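Long-range contacts in FMN-dependent NADH:quinone oxidoreductase 1 (Bacillus anthracis, PDB 3U7I), which probably reduces quinones with NADH through bound FMN, protecting against electrophilic quinone stress, and also cleaves the azo bond of aromatic azo compounds: residues S21-H29 / V198-V206; H29-S39 / V206-K216. All coordinates share one frame; numbering follows the deposited sequence.

How the interactions relate
Interaction 1 and interaction 2 are two successive parts of one helix pair, helix 22-37 against helix 195-214. Their centres lie about 13 Å apart, and they share His-29 and Val-206. Along the chain the segments alternate: 21-29 runs into 29-39, and much later 198-206 runs into 206-216. The two helices pack side by side against the five-stranded parallel sheet of the flavodoxin-like fold, whose strand order is 2-1-3-4-5. The first and last helices of the chain are thus in contact along most of their length. Interaction 1 includes the predicted FMN-binding residues Ser-21, Val-22 and Ser-23; interaction 2 continues toward the C-terminal ends of both helices.

Interaction 1 of 2, residues S21-H29 / V198-V206; sequences SVSIKVFKH and VLQNAYKEV
The rings of His-29 and Tyr-203 stack face to face. Their centroids are 4.1 Å apart and their planes are tilted by 23°. The imidazole is shifted toward the base of the phenol ring, which brings Tyr-203 CB over its face as a CH-pi contact, 3.8 Å from the His-29 ring centroid. Tyr-203 CG stands beside the backbone N (chi1 -71°), and this turns the ring across the gap to helix 22-37. The edge of the phenol faces Val-26 CA. At its far end, Tyr-203 OH lies 3.8 Å from Lys-25 CB. A water donates to Lys-25 O at 2.7 Å and has a weak link to Tyr-203 OH.

One turn before His-29, Val-26 is a knob in a hole formed by Leu-199, Ala-202, Tyr-203 and Val-206. Both its methyls touch Ala-202 CB, Val-26 CG2 at 3.7 Å. Val-26 CG1 also meets Val-206 CG1 at 3.6 Å, and CG2 leans toward Leu-199 CD2. This is helix-helix packing on one face of a flavodoxin-like parallel sheet, with the helices running in roughly the same direction at 36°. Val-26 also touches Ile-147 of strand 143-149, and Val-206 touches Val-185 of strand 181-187.

The Leu-199 methyls lie against the aliphatic part of Lys-25, with Leu-199 CD2 3.9 Å from Lys-25 CB. Val-22, a predicted FMN-binding residue, places CG1 4.2 Å from Val-198 CG1.

Interaction 2 of 2, residues H29-S39 / V206-K216; sequences HFLESYKELIS and VEEAASRLANK
His-29 donates from NE2 to Glu-207 OE2 at 2.9 Å. The bond is nearly straight, at 172°. The oxygen lies in the imidazole plane and accepts through its anti lone pair, while the carboxylate plane is turned 31° from the ring. The Glu-207 chain is extended beyond CG, which carries its carboxylate to the ring edge. The same imidazole stacks on Tyr-203.

Phe-30 is the knob of this contact, set among Val-206, Ala-209, Ala-210 and Leu-213. Phe-30 CB meets Val-206 CB at 3.8 Å. The ring turns an edge to Val-206 O, and Phe-30 CZ meets Leu-213 CD1 at 4.0 Å. On the sheet side, Phe-30 also touches Leu-145 and Val-99.

Ser-33 places OG 3.4 Å from Ala-210 CB. Small Ala-210 lets the backbones come close, and its CA is the one nearest to Tyr-34 CA. With CG anti to the backbone N (chi1 -167°), Tyr-34 sends its ring toward the sheet. Tyr-34 CE1 packs against Leu-213 CB at 3.8 Å, and the hydroxyl bonds to Thr-7. One ring face is covered by Ile-38 CG2, the other by Phe-30 CZ.

Leu-37 packs next. Leu-37 CB is tight against Ala-214 CB at 3.4 Å, and its CD1 lies over the backbone of Ser-211. Helix 195-214 ends in a Schellman motif at Asn-215. Lys-216 then runs past Leu-37 in the opposite direction, bringing NZ near Leu-37 O, though that approach is too short to be reliable.

The seam is mainly apolar, with a polar pair at its start and Lys-216 at its far end. The bond to Glu-207 and the stack on Tyr-203 would together hold the His-29 ring's rotation. A negative Glu-207 would probably favour a proton on NE2.

Interaction 1 of 2, residues S21-H29 / V198-V206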
loop_
_atom_site.group_PDB
_atom_site.type_symbol
_atom_site.label_atom_id
_atom_site.label_comp_id
_atom_site.label_asym_id
_atom_site.label_seq_id
_atom_site.Cartn_x
_atom_site.Cartn_y
_atom_site.Cartn_z
ATOM N N SER C 21 -1.136 13.433 17.435
ATOM C CA SER C 21 -1.479 13.075 16.058
ATOM C C SER C 21 -2.915 13.460 15.755
ATOM O O SER C 21 -3.828 13.063 16.486
ATOM C CB SER C 21 -1.312 11.571 15.834
ATOM O OG SER C 21 0.030 11.173 16.042
ATOM N N VAL C 22 -3.117 14.219 14.677
ATOM C CA VAL C 22 -4.462 14.670 14.301
ATOM C C VAL C 22 -5.486 13.528 14.199
ATOM O O VAL C 22 -6.579 13.613 14.771
ATOM C CB VAL C 22 -4.456 15.497 13.005
ATOM C CG1 VAL C 22 -5.877 15.873 12.619
ATOM C CG2 VAL C 22 -3.611 16.748 13.186
ATOM N N SER C 23 -5.126 12.462 13.486
ATOM C CA SER C 23 -6.006 11.301 13.354
ATOM C C SER C 23 -6.247 10.590 14.698
ATOM O O SER C 23 -7.333 10.075 14.952
ATOM C CB SER C 23 -5.479 10.321 12.300
ATOM O OG SER C 23 -4.215 9.793 12.658
ATOM N N ILE C 24 -5.238 10.571 15.561
ATOM C CA ILE C 24 -5.395 9.976 16.888
ATOM C C ILE C 24 -6.303 10.830 17.796
ATOM O O ILE C 24 -7.149 10.288 18.501
ATOM C CB ILE C 24 -4.023 9.691 17.554
ATOM C CG1 ILE C 24 -3.236 8.663 16.723
ATOM C CG2 ILE C 24 -4.211 9.200 18.978
ATOM C CD1 ILE C 24 -1.759 8.524 17.096
ATOM N N LYS C 25 -6.140 12.156 17.759
ATOM C CA LYS C 25 -7.051 13.058 18.468
ATOM C C LYS C 25 -8.487 12.863 18.015
ATOM O O LYS C 25 -9.389 12.747 18.839
ATOM C CB LYS C 25 -6.666 14.531 18.272
ATOM C CG LYS C 25 -5.576 15.007 19.196
ATOM C CD LYS C 25 -5.320 16.498 19.075
ATOM C CE LYS C 25 -3.970 16.838 19.700
ATOM N NZ LYS C 25 -3.924 18.184 20.347
ATOM N N VAL C 26 -8.700 12.841 16.703
ATOM C CA VAL C 26 -10.047 12.679 16.156
ATOM C C VAL C 26 -10.653 11.320 16.533
ATOM O O VAL C 26 -11.833 11.228 16.877
ATOM C CB VAL C 26 -10.054 12.874 14.625
ATOM C CG1 VAL C 26 -11.453 12.663 14.056
ATOM C CG2 VAL C 26 -9.530 14.262 14.271
ATOM N N PHE C 27 -9.835 10.270 16.476
ATOM C CA PHE C 27 -10.256 8.934 16.897
ATOM C C PHE C 27 -10.651 8.880 18.377
ATOM O O PHE C 27 -11.660 8.268 18.741
ATOM C CB PHE C 27 -9.154 7.899 16.627
ATOM C CG PHE C 27 -9.315 6.641 17.435
ATOM C CD1 PHE C 27 -10.410 5.813 17.232
ATOM C CD2 PHE C 27 -8.391 6.302 18.414
ATOM C CE1 PHE C 27 -10.583 4.663 17.980
ATOM C CE2 PHE C 27 -8.554 5.146 19.166
ATOM C CZ PHE C 27 -9.657 4.328 18.949
ATOM N N LYS C 28 -9.841 9.498 19.232
ATOM C CA LYS C 28 -10.125 9.491 20.665
ATOM C C LYS C 28 -11.422 10.249 20.972
ATOM O O LYS C 28 -12.196 9.865 21.857
ATOM C CB LYS C 28 -8.942 10.062 21.447
ATOM C CG LYS C 28 -7.705 9.168 21.428
ATOM C CD LYS C 28 -6.426 10.005 21.555
ATOM C CE LYS C 28 -5.554 9.543 22.713
ATOM N NZ LYS C 28 -6.283 9.656 24.013
ATOM N N HIS C 29 -11.669 11.313 20.218
ATOM C CA HIS C 29 -12.927 12.040 20.323
ATOM C C HIS C 29 -14.082 11.135 19.886
ATOM O O HIS C 29 -15.109 11.065 20.567
ATOM C CB HIS C 29 -12.888 13.311 19.475
ATOM C CG HIS C 29 -14.018 14.257 19.750
ATOM N ND1 HIS C 29 -14.042 15.088 20.850
ATOM C CD2 HIS C 29 -15.162 14.503 19.066
ATOM C CE1 HIS C 29 -15.154 15.802 20.832
ATOM N NE2 HIS C 29 -15.854 15.461 19.763
ATOM N N VAL C 198 -9.392 22.310 11.678
ATOM C CA VAL C 198 -9.343 20.902 11.288
ATOM C C VAL C 198 -9.951 20.031 12.383
ATOM O O VAL C 198 -10.880 19.260 12.130
ATOM C CB VAL C 198 -7.897 20.424 10.996
ATOM C CG1 VAL C 198 -7.885 18.959 10.597
ATOM C CG2 VAL C 198 -7.269 21.266 9.909
ATOM N N LEU C 199 -9.423 20.159 13.597
ATOM C CA LEU C 199 -9.862 19.335 14.718
ATOM C C LEU C 199 -11.358 19.460 14.966
ATOM O O LEU C 199 -12.047 18.453 15.116
ATOM C CB LEU C 199 -9.070 19.674 15.985
ATOM C CG LEU C 199 -7.661 19.074 16.055
ATOM C CD1 LEU C 199 -6.901 19.622 17.250
ATOM C CD2 LEU C 199 -7.718 17.552 16.115
ATOM N N GLN C 200 -11.859 20.694 14.994
ATOM C CA GLN C 200 -13.267 20.949 15.308
ATOM C C GLN C 200 -14.233 20.448 14.234
ATOM O O GLN C 200 -15.315 19.948 14.551
ATOM C CB GLN C 200 -13.504 22.435 15.603
ATOM C CG GLN C 200 -12.793 22.940 16.856
ATOM C CD GLN C 200 -13.184 22.169 18.114
ATOM O OE1 GLN C 200 -14.334 21.740 18.271
ATOM N NE2 GLN C 200 -12.221 21.983 19.017
ATOM N N ASN C 201 -13.848 20.580 12.969
ATOM C CA ASN C 201 -14.672 20.053 11.887
ATOM C C ASN C 201 -14.748 18.524 11.913
ATOM O O ASN C 201 -15.816 17.945 11.709
ATOM C CB ASN C 201 -14.171 20.550 10.534
ATOM C CG ASN C 201 -14.578 21.986 10.257
ATOM O OD1 ASN C 201 -15.708 22.389 10.551
ATOM N ND2 ASN C 201 -13.659 22.769 9.695
ATOM N N ALA C 202 -13.608 17.888 12.181
ATOM C CA ALA C 202 -13.510 16.432 12.266
ATOM C C ALA C 202 -14.236 15.909 13.500
ATOM O O ALA C 202 -14.930 14.896 13.434
ATOM C CB ALA C 202 -12.065 16.004 12.289
ATOM N N TYR C 203 -14.070 16.596 14.627
ATOM C CA TYR C 203 -14.795 16.237 15.838
ATOM C C TYR C 203 -16.298 16.157 15.575
ATOM O O TYR C 203 -16.960 15.218 16.018
ATOM C CB TYR C 203 -14.532 17.239 16.962
ATOM C CG TYR C 203 -13.141 17.178 17.563
ATOM C CD1 TYR C 203 -12.305 16.087 17.341
ATOM C CD2 TYR C 203 -12.668 18.214 18.365
ATOM C CE1 TYR C 203 -11.029 16.036 17.898
ATOM C CE2 TYR C 203 -11.402 18.173 18.921
ATOM C CZ TYR C 203 -10.588 17.087 18.687
ATOM O OH TYR C 203 -9.331 17.061 19.246
ATOM N N LYS C 204 -16.840 17.135 14.853
ATOM C CA LYS C 204 -18.278 17.168 14.603
ATOM C C LYS C 204 -18.735 15.986 13.760
ATOM O O LYS C 204 -19.749 15.348 14.062
ATOM C CB LYS C 204 -18.707 18.468 13.929
ATOM C CG LYS C 204 -20.225 18.632 13.870
ATOM C CD LYS C 204 -20.659 19.440 12.654
ATOM C CE LYS C 204 -22.166 19.354 12.434
ATOM N NZ LYS C 204 -22.562 19.848 11.078
ATOM N N GLU C 205 -17.990 15.698 12.699
ATOM C CA GLU C 205 -18.292 14.557 11.839
ATOM C C GLU C 205 -18.237 13.211 12.560
ATOM O O GLU C 205 -19.053 12.320 12.283
ATOM C CB GLU C 205 -17.329 14.510 10.657
ATOM C CG GLU C 205 -17.487 15.629 9.671
ATOM C CD GLU C 205 -16.787 15.309 8.369
ATOM O OE1 GLU C 205 -15.991 16.154 7.904
ATOM O OE2 GLU C 205 -17.031 14.208 7.819
ATOM N N VAL C 206 -17.273 13.043 13.465
ATOM C CA VAL C 206 -17.141 11.760 14.156
ATOM C C VAL C 206 -18.147 11.611 15.297
ATOM O O VAL C 206 -18.430 10.494 15.739
ATOM C CB VAL C 206 -15.703 11.485 14.658
ATOM C CG1 VAL C 206 -14.762 11.257 13.471
ATOM C CG2 VAL C 206 -15.212 12.620 15.545
HETATM O O HOH W 1 -9.346 14.191 21.113
#

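Interaction 2 of 2, residues H29-S39 / V206-K216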
loop_
_atom_site.group_PDB
_atom_site.type_symbol
_atom_site.label_atom_id
_atom_site.label_comp_id
_atom_site.label_asym_id
_atom_site.label_seq_id
_atom_site.Cartn_x
_atom_site.Cartn_y
_atom_site.Cartn_z
ATOM N N HIS C 29 -11.669 11.313 20.218
ATOM C CA HIS C 29 -12.927 12.040 20.323
ATOM C C HIS C 29 -14.082 11.135 19.886
ATOM O O HIS C 29 -15.109 11.065 20.567
ATOM C CB HIS C 29 -12.888 13.311 19.475
ATOM C CG HIS C 29 -14.018 14.257 19.750
ATOM N ND1 HIS C 29 -14.042 15.088 20.850
ATOM C CD2 HIS C 29 -15.162 14.503 19.066
ATOM C CE1 HIS C 29 -15.154 15.802 20.832
ATOM N NE2 HIS C 29 -15.854 15.461 19.763
ATOM N N PHE C 30 -13.905 10.442 18.757
ATOM C CA PHE C 30 -14.880 9.453 18.305
ATOM C C PHE C 30 -15.166 8.406 19.389
ATOM O O PHE C 30 -16.328 8.128 19.702
ATOM C CB PHE C 30 -14.436 8.748 17.011
ATOM C CG PHE C 30 -15.246 7.511 16.693
ATOM C CD1 PHE C 30 -16.493 7.614 16.086
ATOM C CD2 PHE C 30 -14.778 6.248 17.034
ATOM C CE1 PHE C 30 -17.247 6.474 15.811
ATOM C CE2 PHE C 30 -15.530 5.110 16.771
ATOM C CZ PHE C 30 -16.764 5.223 16.154
ATOM N N LEU C 31 -14.107 7.831 19.959
ATOM C CA LEU C 31 -14.265 6.712 20.883
ATOM C C LEU C 31 -15.011 7.109 22.154
ATOM O O LEU C 31 -15.849 6.354 22.658
ATOM C CB LEU C 31 -12.909 6.086 21.220
ATOM C CG LEU C 31 -12.965 4.743 21.960
ATOM C CD1 LEU C 31 -13.637 3.673 21.108
ATOM C CD2 LEU C 31 -11.570 4.300 22.382
ATOM N N GLU C 32 -14.706 8.297 22.665
ATOM C CA GLU C 32 -15.401 8.831 23.833
ATOM C C GLU C 32 -16.890 8.996 23.537
ATOM O O GLU C 32 -17.748 8.581 24.318
ATOM C CB GLU C 32 -14.789 10.171 24.236
ATOM C CG GLU C 32 -15.402 10.790 25.483
ATOM C CD GLU C 32 -14.775 12.129 25.849
ATOM O OE1 GLU C 32 -13.786 12.537 25.195
ATOM O OE2 GLU C 32 -15.275 12.775 26.796
ATOM N N SER C 33 -17.183 9.598 22.390
ATOM C CA SER C 33 -18.553 9.799 21.923
ATOM C C SER C 33 -19.303 8.471 21.690
ATOM O O SER C 33 -20.446 8.294 22.140
ATOM C CB SER C 33 -18.529 10.642 20.642
ATOM O OG SER C 33 -19.833 10.926 20.176
ATOM N N TYR C 34 -18.645 7.549 20.993
ATOM C CA TYR C 34 -19.182 6.218 20.731
ATOM C C TYR C 34 -19.521 5.482 22.024
ATOM O O TYR C 34 -20.626 4.948 22.169
ATOM C CB TYR C 34 -18.153 5.419 19.938
ATOM C CG TYR C 34 -18.642 4.134 19.308
ATOM C CD1 TYR C 34 -19.740 4.122 18.447
ATOM C CD2 TYR C 34 -17.961 2.942 19.518
ATOM C CE1 TYR C 34 -20.169 2.938 17.834
ATOM C CE2 TYR C 34 -18.375 1.757 18.913
ATOM C CZ TYR C 34 -19.482 1.761 18.071
ATOM O OH TYR C 34 -19.888 0.583 17.475
ATOM N N LYS C 35 -18.568 5.451 22.958
ATOM C CA LYS C 35 -18.752 4.730 24.219
ATOM C C LYS C 35 -19.982 5.188 25.022
ATOM O O LYS C 35 -20.535 4.414 25.802
ATOM C CB LYS C 35 -17.486 4.803 25.079
ATOM C CG LYS C 35 -16.353 3.894 24.618
ATOM C CD LYS C 35 -15.232 3.868 25.654
ATOM C CE LYS C 35 -13.946 3.264 25.097
ATOM N NZ LYS C 35 -13.814 1.786 25.273
ATOM N N GLU C 36 -20.412 6.433 24.815
ATOM C CA GLU C 36 -21.602 6.969 25.487
ATOM C C GLU C 36 -22.895 6.423 24.907
ATOM O O GLU C 36 -23.922 6.389 25.588
ATOM C CB GLU C 36 -21.664 8.487 25.341
ATOM C CG GLU C 36 -20.664 9.267 26.155
ATOM C CD GLU C 36 -20.689 10.743 25.805
ATOM O OE1 GLU C 36 -21.740 11.222 25.317
ATOM O OE2 GLU C 36 -19.652 11.418 26.005
ATOM N N LEU C 37 -22.856 6.033 23.637
ATOM C CA LEU C 37 -24.076 5.683 22.911
ATOM C C LEU C 37 -24.301 4.174 22.711
ATOM O O LEU C 37 -25.443 3.732 22.583
ATOM C CB LEU C 37 -24.117 6.415 21.561
ATOM C CG LEU C 37 -24.076 7.944 21.610
ATOM C CD1 LEU C 37 -23.846 8.497 20.214
ATOM C CD2 LEU C 37 -25.342 8.519 22.228
ATOM N N ILE C 38 -23.218 3.394 22.689
ATOM C CA ILE C 38 -23.327 1.951 22.455
ATOM C C ILE C 38 -24.137 1.251 23.548
ATOM O O ILE C 38 -24.096 1.642 24.719
ATOM C CB ILE C 38 -21.937 1.238 22.279
ATOM C CG1 ILE C 38 -21.054 1.387 23.519
ATOM C CG2 ILE C 38 -21.200 1.742 21.040
ATOM C CD1 ILE C 38 -19.676 0.804 23.317
ATOM N N SER C 39 -24.879 0.222 23.151
ATOM C CA SER C 39 -25.614 -0.615 24.094
ATOM C C SER C 39 -24.631 -1.411 24.951
ATOM O O SER C 39 -23.460 -1.553 24.595
ATOM C CB SER C 39 -26.560 -1.559 23.350
ATOM O OG SER C 39 -27.590 -0.830 22.701
ATOM N N VAL C 206 -17.273 13.043 13.465
ATOM C CA VAL C 206 -17.141 11.760 14.156
ATOM C C VAL C 206 -18.147 11.611 15.297
ATOM O O VAL C 206 -18.430 10.494 15.739
ATOM C CB VAL C 206 -15.703 11.485 14.658
ATOM C CG1 VAL C 206 -14.762 11.257 13.471
ATOM C CG2 VAL C 206 -15.212 12.620 15.545
ATOM N N GLU C 207 -18.681 12.733 15.776
ATOM C CA GLU C 207 -19.829 12.686 16.679
ATOM C C GLU C 207 -21.048 12.157 15.926
ATOM O O GLU C 207 -21.725 11.239 16.382
ATOM C CB GLU C 207 -20.137 14.068 17.253
ATOM C CG GLU C 207 -19.117 14.571 18.237
ATOM C CD GLU C 207 -19.394 16.004 18.670
ATOM O OE1 GLU C 207 -20.514 16.500 18.414
ATOM O OE2 GLU C 207 -18.486 16.631 19.257
ATOM N N GLU C 208 -21.324 12.747 14.772
ATOM C CA GLU C 208 -22.420 12.296 13.928
ATOM C C GLU C 208 -22.259 10.829 13.518
ATOM O O GLU C 208 -23.245 10.097 13.439
ATOM C CB GLU C 208 -22.535 13.201 12.698
ATOM C CG GLU C 208 -22.911 14.637 13.037
ATOM C CD GLU C 208 -22.547 15.627 11.939
ATOM O OE1 GLU C 208 -21.461 15.482 11.328
ATOM O OE2 GLU C 208 -23.343 16.560 11.691
ATOM N N ALA C 209 -21.019 10.400 13.262
ATOM C CA ALA C 209 -20.729 9.001 12.927
ATOM C C ALA C 209 -20.967 8.073 14.114
ATOM O O ALA C 209 -21.459 6.955 13.951
ATOM C CB ALA C 209 -19.292 8.855 12.426
ATOM N N ALA C 210 -20.604 8.544 15.307
ATOM C CA ALA C 210 -20.819 7.802 16.547
ATOM C C ALA C 210 -22.309 7.557 16.798
ATOM O O ALA C 210 -22.710 6.442 17.140
ATOM C CB ALA C 210 -20.191 8.544 17.722
ATOM N N SER C 211 -23.119 8.603 16.632
ATOM C CA SER C 211 -24.574 8.495 16.744
ATOM C C SER C 211 -25.117 7.488 15.738
ATOM O O SER C 211 -25.911 6.605 16.083
ATOM C CB SER C 211 -25.240 9.851 16.485
ATOM O OG SER C 211 -24.951 10.769 17.516
ATOM N N ARG C 212 -24.703 7.648 14.484
ATOM C CA ARG C 212 -25.137 6.763 13.415
ATOM C C ARG C 212 -24.814 5.305 13.746
ATOM O O ARG C 212 -25.708 4.451 13.757
ATOM C CB ARG C 212 -24.497 7.167 12.078
ATOM C CG ARG C 212 -24.996 6.351 10.879
ATOM C CD ARG C 212 -24.423 6.856 9.559
ATOM N NE ARG C 212 -22.977 6.689 9.489
ATOM C CZ ARG C 212 -22.365 5.544 9.191
ATOM N NH1 ARG C 212 -23.075 4.449 8.944
ATOM N NH2 ARG C 212 -21.041 5.495 9.151
ATOM N N LEU C 213 -23.543 5.028 14.034
ATOM C CA LEU C 213 -23.107 3.652 14.271
ATOM C C LEU C 213 -23.775 3.026 15.497
ATOM O O LEU C 213 -24.060 1.833 15.504
ATOM C CB LEU C 213 -21.577 3.560 14.367
ATOM C CG LEU C 213 -20.770 3.756 13.071
ATOM C CD1 LEU C 213 -19.280 3.895 13.369
ATOM C CD2 LEU C 213 -21.024 2.624 12.072
ATOM N N ALA C 214 -24.023 3.840 16.520
ATOM C CA ALA C 214 -24.678 3.375 17.742
ATOM C C ALA C 214 -26.188 3.394 17.580
ATOM O O ALA C 214 -26.921 2.839 18.406
ATOM C CB ALA C 214 -24.271 4.235 18.922
ATOM N N ASN C 215 -26.640 4.034 16.505
ATOM C CA ASN C 215 -28.058 4.142 16.190
ATOM C C ASN C 215 -28.832 4.930 17.245
ATOM O O ASN C 215 -29.992 4.624 17.543
ATOM C CB ASN C 215 -28.677 2.760 15.992
ATOM C CG ASN C 215 -30.014 2.823 15.286
ATOM O OD1 ASN C 215 -30.301 3.777 14.563
ATOM N ND2 ASN C 215 -30.841 1.805 15.490
ATOM N N LYS C 216 -28.173 5.943 17.804
ATOM C CA LYS C 216 -28.782 6.828 18.796
ATOM C C LYS C 216 -28.807 8.270 18.277
ATOM O O LYS C 216 -28.044 8.638 17.378
ATOM C CB LYS C 216 -28.002 6.782 20.117
ATOM C CG LYS C 216 -27.839 5.402 20.731
ATOM C CD LYS C 216 -29.037 5.008 21.572
ATOM C CE LYS C 216 -28.843 3.630 22.207
ATOM N NZ LYS C 216 -27.694 3.569 23.163
HETATM O O HOH W 2 -26.572 5.224 25.681
#